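Local atomic coordinates of carbohydrate binding module (Uncultured bacterium, PDB entry 2W3J), a protein that probably binds uronic acid sugars as a family 35 carbohydrate-binding module with a beta-sandwich fold and bound calcium. Residues G10-S15 against S40-L45; Y53-R58 against I124-N129; V71-S76 against I99-G104. One frame throughout, in Å; residues are numbered along the deposited sequence.

Contact 1 of 3, residues G10-S15 against S40-L45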
# COMPACT_ATOMS: atom_id res chain seq x y z
N GLY A 10 -1.68 6.48 -10.73
CA GLY A 10 -1.99 5.19 -10.13
C GLY A 10 -2.26 5.37 -8.64
O GLY A 10 -2.84 4.50 -8.00
N PHE A 11 -1.85 6.51 -8.09
CA PHE A 11 -2.10 6.81 -6.67
C PHE A 11 -3.32 7.70 -6.55
O PHE A 11 -3.36 8.76 -7.14
CB PHE A 11 -0.89 7.51 -6.04
CG PHE A 11 -1.08 7.81 -4.58
CD1 PHE A 11 -0.79 6.84 -3.63
CD2 PHE A 11 -1.57 9.05 -4.17
CE1 PHE A 11 -0.97 7.09 -2.27
CE2 PHE A 11 -1.75 9.30 -2.78
CZ PHE A 11 -1.45 8.29 -1.86
N CYS A 12 -4.32 7.27 -5.78
CA CYS A 12 -5.60 7.99 -5.74
C CYS A 12 -5.78 8.88 -4.54
O CYS A 12 -6.12 10.06 -4.69
CB CYS A 12 -6.78 7.01 -5.78
SG CYS A 12 -6.70 5.94 -7.25
N SER A 13 -5.61 8.33 -3.36
CA SER A 13 -5.94 9.09 -2.14
C SER A 13 -5.27 8.45 -0.95
O SER A 13 -4.88 7.28 -0.97
CB SER A 13 -7.48 9.16 -1.92
OG SER A 13 -8.02 7.88 -1.65
N ASN A 14 -5.16 9.23 0.12
CA ASN A 14 -4.64 8.71 1.38
C ASN A 14 -5.21 9.52 2.53
O ASN A 14 -5.41 10.75 2.41
CB ASN A 14 -3.10 8.83 1.47
CG ASN A 14 -2.60 10.27 1.32
OD1 ASN A 14 -2.57 10.80 0.22
ND2 ASN A 14 -2.15 10.89 2.43
N SER A 15 -5.42 8.83 3.62
CA SER A 15 -5.62 9.50 4.90
C SER A 15 -4.31 10.13 5.35
O SER A 15 -3.22 9.73 4.94
CB SER A 15 -6.08 8.47 5.93
OG SER A 15 -7.32 7.95 5.52
N SER A 40 -6.80 4.94 5.39
CA SER A 40 -6.63 4.20 4.13
C SER A 40 -5.74 4.85 3.10
O SER A 40 -5.48 6.05 3.12
CB SER A 40 -8.00 4.00 3.47
OG SER A 40 -8.58 5.23 3.08
N ILE A 41 -5.33 4.02 2.13
CA ILE A 41 -4.65 4.49 0.93
C ILE A 41 -5.33 3.74 -0.21
O ILE A 41 -5.69 2.56 -0.05
CB ILE A 41 -3.19 4.09 0.95
CG1 ILE A 41 -2.48 4.78 2.10
CG2 ILE A 41 -2.55 4.50 -0.39
CD1 ILE A 41 -1.01 4.22 2.32
N VAL A 42 -5.53 4.43 -1.34
CA VAL A 42 -6.19 3.84 -2.51
C VAL A 42 -5.33 4.03 -3.74
O VAL A 42 -4.82 5.13 -3.99
CB VAL A 42 -7.55 4.53 -2.76
CG1 VAL A 42 -8.23 3.95 -4.01
CG2 VAL A 42 -8.47 4.36 -1.52
N TRP A 43 -5.21 2.95 -4.52
CA TRP A 43 -4.48 2.96 -5.79
C TRP A 43 -5.40 2.46 -6.91
O TRP A 43 -6.44 1.82 -6.63
CB TRP A 43 -3.31 2.00 -5.73
CG TRP A 43 -2.21 2.34 -4.71
CD1 TRP A 43 -1.13 3.15 -4.92
CD2 TRP A 43 -2.09 1.82 -3.38
NE1 TRP A 43 -0.32 3.14 -3.78
CE2 TRP A 43 -0.89 2.33 -2.84
CE3 TRP A 43 -2.86 0.93 -2.61
CZ2 TRP A 43 -0.46 2.01 -1.55
CZ3 TRP A 43 -2.42 0.61 -1.33
CH2 TRP A 43 -1.23 1.16 -0.81
N SER A 44 -5.01 2.74 -8.16
CA SER A 44 -5.79 2.27 -9.33
C SER A 44 -4.79 1.73 -10.34
O SER A 44 -3.81 2.40 -10.67
CB SER A 44 -6.56 3.43 -9.95
OG SER A 44 -7.37 3.03 -11.09
N LEU A 45 -5.04 0.51 -10.83
CA LEU A 45 -4.14 -0.11 -11.80
C LEU A 45 -4.92 -0.81 -12.90
O LEU A 45 -6.10 -1.12 -12.73
CB LEU A 45 -3.21 -1.12 -11.13
CG LEU A 45 -3.66 -2.49 -10.60
CD1 LEU A 45 -4.06 -3.48 -11.70
CD2 LEU A 45 -2.56 -3.08 -9.76
O HOH W 1 -7.89 7.22 1.19

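Contact 2 of 3, residues Y53-R58 against I124-N129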
# COMPACT_ATOMS: atom_id res chain seq x y z
N TYR A 53 -1.89 -12.03 -8.81
CA TYR A 53 -0.58 -11.38 -8.89
C TYR A 53 -0.01 -11.19 -7.50
O TYR A 53 -0.77 -11.09 -6.53
CB TYR A 53 -0.74 -10.00 -9.54
CG TYR A 53 -1.21 -10.05 -10.99
CD1 TYR A 53 -0.30 -10.02 -12.05
CD2 TYR A 53 -2.58 -10.13 -11.30
CE1 TYR A 53 -0.74 -10.05 -13.38
CE2 TYR A 53 -3.03 -10.16 -12.63
CZ TYR A 53 -2.10 -10.12 -13.65
OH TYR A 53 -2.53 -10.16 -14.96
N THR A 54 1.32 -11.18 -7.38
CA THR A 54 1.96 -10.87 -6.09
C THR A 54 2.22 -9.36 -6.01
O THR A 54 2.85 -8.80 -6.91
CB THR A 54 3.29 -11.58 -5.95
OG1 THR A 54 3.08 -12.98 -6.13
CG2 THR A 54 3.86 -11.33 -4.57
N ALA A 55 1.73 -8.73 -4.93
CA ALA A 55 2.03 -7.32 -4.64
C ALA A 55 3.01 -7.30 -3.48
O ALA A 55 3.01 -8.19 -2.62
CB ALA A 55 0.77 -6.55 -4.26
N GLN A 56 3.90 -6.33 -3.47
CA GLN A 56 4.76 -6.16 -2.33
C GLN A 56 4.63 -4.73 -1.80
O GLN A 56 4.80 -3.77 -2.54
CB GLN A 56 6.22 -6.41 -2.72
CG GLN A 56 7.17 -6.23 -1.53
CD GLN A 56 8.57 -6.68 -1.85
OE1 GLN A 56 8.91 -7.87 -1.72
NE2 GLN A 56 9.38 -5.74 -2.28
N ILE A 57 4.35 -4.60 -0.51
CA ILE A 57 4.19 -3.28 0.11
C ILE A 57 5.42 -2.99 0.91
O ILE A 57 5.85 -3.81 1.73
CB ILE A 57 2.95 -3.26 1.03
CG1 ILE A 57 1.70 -3.57 0.19
CG2 ILE A 57 2.80 -1.86 1.71
CD1 ILE A 57 0.40 -3.85 1.03
N ARG A 58 6.06 -1.84 0.66
CA ARG A 58 7.25 -1.47 1.41
C ARG A 58 6.83 -0.42 2.45
O ARG A 58 6.11 0.52 2.13
CB ARG A 58 8.33 -0.90 0.49
CG ARG A 58 9.67 -0.66 1.15
CD ARG A 58 10.74 -0.30 0.08
NE ARG A 58 12.08 -0.21 0.66
CZ ARG A 58 12.71 0.93 0.97
NH1 ARG A 58 12.11 2.11 0.79
NH2 ARG A 58 13.93 0.88 1.49
N ILE A 124 3.72 0.48 -3.22
CA ILE A 124 3.27 -0.87 -3.50
C ILE A 124 3.77 -1.26 -4.90
O ILE A 124 3.73 -0.45 -5.81
CB ILE A 124 1.73 -1.07 -3.32
CG1 ILE A 124 1.39 -2.55 -3.43
CG2 ILE A 124 0.86 -0.24 -4.29
CD1 ILE A 124 -0.07 -2.79 -3.10
N ARG A 125 4.30 -2.48 -4.99
CA ARG A 125 4.86 -3.00 -6.25
C ARG A 125 4.01 -4.20 -6.65
O ARG A 125 3.88 -5.15 -5.87
CB ARG A 125 6.30 -3.46 -6.01
CG ARG A 125 7.05 -3.93 -7.28
CD ARG A 125 8.37 -4.58 -6.90
NE ARG A 125 9.25 -3.69 -6.15
CZ ARG A 125 10.12 -2.86 -6.73
NH1 ARG A 125 10.20 -2.79 -8.05
NH2 ARG A 125 10.89 -2.08 -5.98
N VAL A 126 3.43 -4.17 -7.85
CA VAL A 126 2.67 -5.32 -8.32
C VAL A 126 3.50 -6.02 -9.42
O VAL A 126 3.82 -5.41 -10.44
CB VAL A 126 1.30 -4.88 -8.85
CG1 VAL A 126 0.47 -6.10 -9.40
CG2 VAL A 126 0.53 -4.12 -7.73
N THR A 127 3.84 -7.28 -9.18
CA THR A 127 4.67 -8.01 -10.15
C THR A 127 3.83 -8.76 -11.17
O THR A 127 2.69 -9.14 -10.92
CB THR A 127 5.66 -8.96 -9.48
OG1 THR A 127 4.96 -9.89 -8.64
CG2 THR A 127 6.65 -8.18 -8.66
N GLY A 128 4.41 -8.97 -12.35
CA GLY A 128 3.71 -9.63 -13.45
C GLY A 128 3.68 -8.75 -14.69
O GLY A 128 3.78 -7.52 -14.60
N ASN A 129 3.53 -9.38 -15.85
CA ASN A 129 3.49 -8.64 -17.09
C ASN A 129 2.17 -7.94 -17.22
O ASN A 129 1.17 -8.38 -16.66
CB ASN A 129 3.67 -9.58 -18.30
CG ASN A 129 4.91 -10.46 -18.17
OD1 ASN A 129 6.01 -9.98 -17.84
ND2 ASN A 129 4.75 -11.76 -18.44
O HOH W 2 -1.48 -8.11 -16.61
O HOH W 3 2.68 -11.71 -9.86

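Contact 3 of 3, residues V71-S76 against I99-G104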
# COMPACT_ATOMS: atom_id res chain seq x y z
N VAL A 71 -5.97 -5.59 3.12
CA VAL A 71 -5.83 -5.33 1.70
C VAL A 71 -7.20 -5.62 1.05
O VAL A 71 -7.74 -6.72 1.23
CB VAL A 71 -4.76 -6.24 1.08
CG1 VAL A 71 -4.66 -6.05 -0.44
CG2 VAL A 71 -3.39 -5.96 1.77
N VAL A 72 -7.77 -4.60 0.41
CA VAL A 72 -9.06 -4.67 -0.25
C VAL A 72 -8.82 -4.56 -1.76
O VAL A 72 -8.18 -3.61 -2.21
CB VAL A 72 -9.95 -3.51 0.18
CG1 VAL A 72 -11.32 -3.56 -0.54
CG2 VAL A 72 -10.13 -3.53 1.70
N VAL A 73 -9.35 -5.49 -2.55
CA VAL A 73 -9.11 -5.38 -4.00
C VAL A 73 -10.45 -5.42 -4.70
O VAL A 73 -11.24 -6.35 -4.44
CB VAL A 73 -8.18 -6.51 -4.50
CG1 VAL A 73 -8.01 -6.43 -6.03
CG2 VAL A 73 -6.80 -6.45 -3.78
N ASN A 74 -10.74 -4.40 -5.48
CA ASN A 74 -12.05 -4.26 -6.15
C ASN A 74 -13.20 -4.35 -5.15
O ASN A 74 -14.19 -5.06 -5.39
CB ASN A 74 -12.16 -5.32 -7.24
CG ASN A 74 -11.15 -5.10 -8.32
OD1 ASN A 74 -10.54 -6.05 -8.83
ND2 ASN A 74 -10.96 -3.84 -8.69
N ASP A 75 -13.03 -3.66 -4.02
CA ASP A 75 -14.07 -3.55 -3.00
C ASP A 75 -14.26 -4.83 -2.17
O ASP A 75 -15.19 -4.91 -1.35
CB ASP A 75 -15.39 -3.11 -3.65
CG ASP A 75 -16.05 -1.95 -2.91
OD1 ASP A 75 -15.49 -1.49 -1.88
OD2 ASP A 75 -17.13 -1.52 -3.35
N SER A 76 -13.39 -5.82 -2.34
CA SER A 76 -13.44 -7.07 -1.58
C SER A 76 -12.24 -7.24 -0.65
O SER A 76 -11.08 -7.07 -1.08
CB SER A 76 -13.50 -8.27 -2.53
OG SER A 76 -13.08 -9.46 -1.88
N ILE A 99 -2.89 -11.04 -4.78
CA ILE A 99 -4.15 -10.37 -5.02
C ILE A 99 -4.78 -10.78 -6.37
O ILE A 99 -4.08 -10.85 -7.39
CB ILE A 99 -4.00 -8.84 -4.94
CG1 ILE A 99 -2.98 -8.33 -5.96
CG2 ILE A 99 -3.55 -8.41 -3.54
CD1 ILE A 99 -2.98 -6.77 -6.10
N PRO A 100 -6.09 -11.05 -6.37
CA PRO A 100 -6.79 -11.36 -7.61
C PRO A 100 -7.12 -10.09 -8.36
O PRO A 100 -7.78 -9.20 -7.83
CB PRO A 100 -8.08 -12.05 -7.12
CG PRO A 100 -8.36 -11.40 -5.74
CD PRO A 100 -6.96 -11.17 -5.17
N LEU A 101 -6.65 -10.00 -9.60
CA LEU A 101 -6.95 -8.86 -10.43
C LEU A 101 -7.78 -9.29 -11.63
O LEU A 101 -7.64 -10.41 -12.14
CB LEU A 101 -5.67 -8.19 -10.93
CG LEU A 101 -4.77 -7.64 -9.82
CD1 LEU A 101 -3.50 -7.05 -10.43
CD2 LEU A 101 -5.56 -6.56 -9.03
N LYS A 102 -8.62 -8.39 -12.08
CA LYS A 102 -9.45 -8.60 -13.26
C LYS A 102 -8.79 -7.92 -14.45
O LYS A 102 -7.98 -6.99 -14.28
CB LYS A 102 -10.83 -7.97 -13.04
CG LYS A 102 -11.60 -8.49 -11.83
CD LYS A 102 -13.11 -8.25 -11.99
CE LYS A 102 -13.62 -7.00 -11.29
NZ LYS A 102 -14.22 -7.31 -9.95
N ALA A 103 -9.15 -8.33 -15.67
CA ALA A 103 -8.68 -7.58 -16.82
C ALA A 103 -9.28 -6.18 -16.80
O ALA A 103 -10.45 -6.02 -16.51
CB ALA A 103 -9.05 -8.33 -18.15
N GLY A 104 -8.48 -5.17 -17.10
CA GLY A 104 -8.97 -3.79 -17.14
C GLY A 104 -8.62 -3.12 -15.81
O GLY A 104 -7.65 -3.50 -15.17

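Contact 1 of 3, residues G10-S15 against S40-L45
A classic beta bulge interrupts the antiparallel pairing of 11-14 with 40-45 in one sheet of the beta sandwich. C12 and S13 both face V42, and C12 takes psi -54° to fit the extra residue in. V42 O therefore serves two amides: C12 N at 2.8 Å and, in a weak bond, S13 N at 3.4 Å. Beyond the bulge the pairing is regular, with V42 N giving its hydrogen to S13 O at 2.9 Å. S15 N meets S40 O at 2.8 Å, nearly along the C=O axis, and S15 OG accepts an almost straight bond from S40 N at 3.1 Å. At the other end S44 N lands on a lone pair of G10 O at 2.8 Å. A water joins S13 OG to S40 OG on the V42 side.

The F11 ring swings out with CG anti to its backbone N (chi1 -179°). It turns an edge toward the W43 face in an offset edge-to-face pair, the planes 80° apart, while CE1 rests 3.6 Å from I41 CG2. That same methyl also lies over the W43 ring, near its rim.

F11 and N14 touch I31 of strand 30-32. I41 and W43 reach across the sandwich to I121 and I124 of strand 120-126, while S44 OG is hydrogen-bonded to A135 O near the C-terminus.

Contact 2 of 3, residues Y53-R58 against I124-N129
Strands 53-58 and 124-126 run antiparallel, their axes 4.5 Å apart at closest approach and 162° between directions. Q56 and R125 form the hydrogen-bonded pair: Q56 N reaches R125 O at 2.7 Å, and R125 N reaches Q56 O at 2.8 Å, both within the carbonyl planes. A55-V126 and I57-I124 are the flanking non-hydrogen-bonded pairs.

T54 O is gripped twice by T127. T127 N comes in nearly along the C=O axis of T54 O at 2.9 Å, while T127 OG1, held between N and carbonyl carbon (chi1 57°), donates onto a lone pair of the same T54 O at 2.9 Å. Farther along, a water accepts from T54 N and donates to T127 O.

On the buried face I57 and I124 run alongside each other in the same direction, their CG1 atoms 3.8 Å apart. I124 CD1 continues along to A55 CB at 4.0 Å. Y53 turns its ring edge to the G128 backbone and to T127 O, which sits 3.3 Å from CD1. A side chain at G128 would collide with that ring, and the backbone angles there call for glycine anyway. Y53 OH is hydrogen-bonded to S49 O and accepts a hydrogen bond from a second water, which also donates to N129 O.

Strands 2-5 and 93-101 flank the pair. The chemistry is thus divided: I57, A55, I124 and V126 supply aliphatic surface to the sandwich interior, Q56 and R125 occupy the polar outer face, and where the strands part the T127 hydroxyl reinforces the last amide bond and two waters bridge beyond it.

Contact 3 of 3, residues V71-S76 against I99-G104
V73 sets its two methyls over the inner side of strand 99-101, CG2 meeting I99 CG2 at 3.8 Å and CG1 meeting L101 CD2 at 3.9 Å. The contact spans the two facing sheets of the beta sandwich. The strand ends 71-73 and 99-101 run nearly the same way, 15° apart, with axes no closer than 8.0 Å, so side chains rather than backbone amides fill the space between them.

With CG1 anti to the backbone N (chi1 176°), V73 spreads its branches along the opposite strand. CG1 also lies 3.3 Å from P100 O, a snug fit of methyl against carbonyl. I99 crosses V73 at about a right angle, and its CG2 serves V71 too, whose CG1 is 4.1 Å away. I99 holds CG1 in the crowded position between N and carbonyl carbon (chi1 59°), leaving CG2 beside the backbone N, where it faces both valines. L101 likewise crosses V73 at about a right angle, with CD2 making the touch. An alanine at V73 would lose both methyls, and would probably loosen the fit between the sheets where I99, P100 O and L101 converge.

Just past V73 the chain reverses in a type I' beta turn to S76, closed by S76 N to V73 O at 3.1 Å, with V73 N returning a bond to S76 O at 2.8 Å. Around this patch, I78 of the returning strand touches V73 and P100, and I108 of strand 104-112 touches I99. K102, whose backbone N is hydrogen-bonded to N106 OD1, bends at chi3 and comes back beside the N74 side chain until its NZ stands 3.9 Å from N74 CB.

Overall arrangement
The three contacts map the two sheets of one beta sandwich. Contact 1 lies in the sheet containing strands 40-47 and 69-73, contact 2 in the four-stranded sheet, and contact 3 spans the gap between the two. Their centres are 13 to 15 Å apart. Along the chain contact 1 closes first, then contact 2 opens, with contact 3 nested inside its loop. The interior links them: W43 packs on I124, L45 on V126 and L101, and Y53 on L101, while the Y53 and I99 backbones pair strands 51-60 and 93-101. Together they cover part of the apolar interior between the sheets, and at contact 1 the F11 side chain lies about 9 Å from a bound calcium ion.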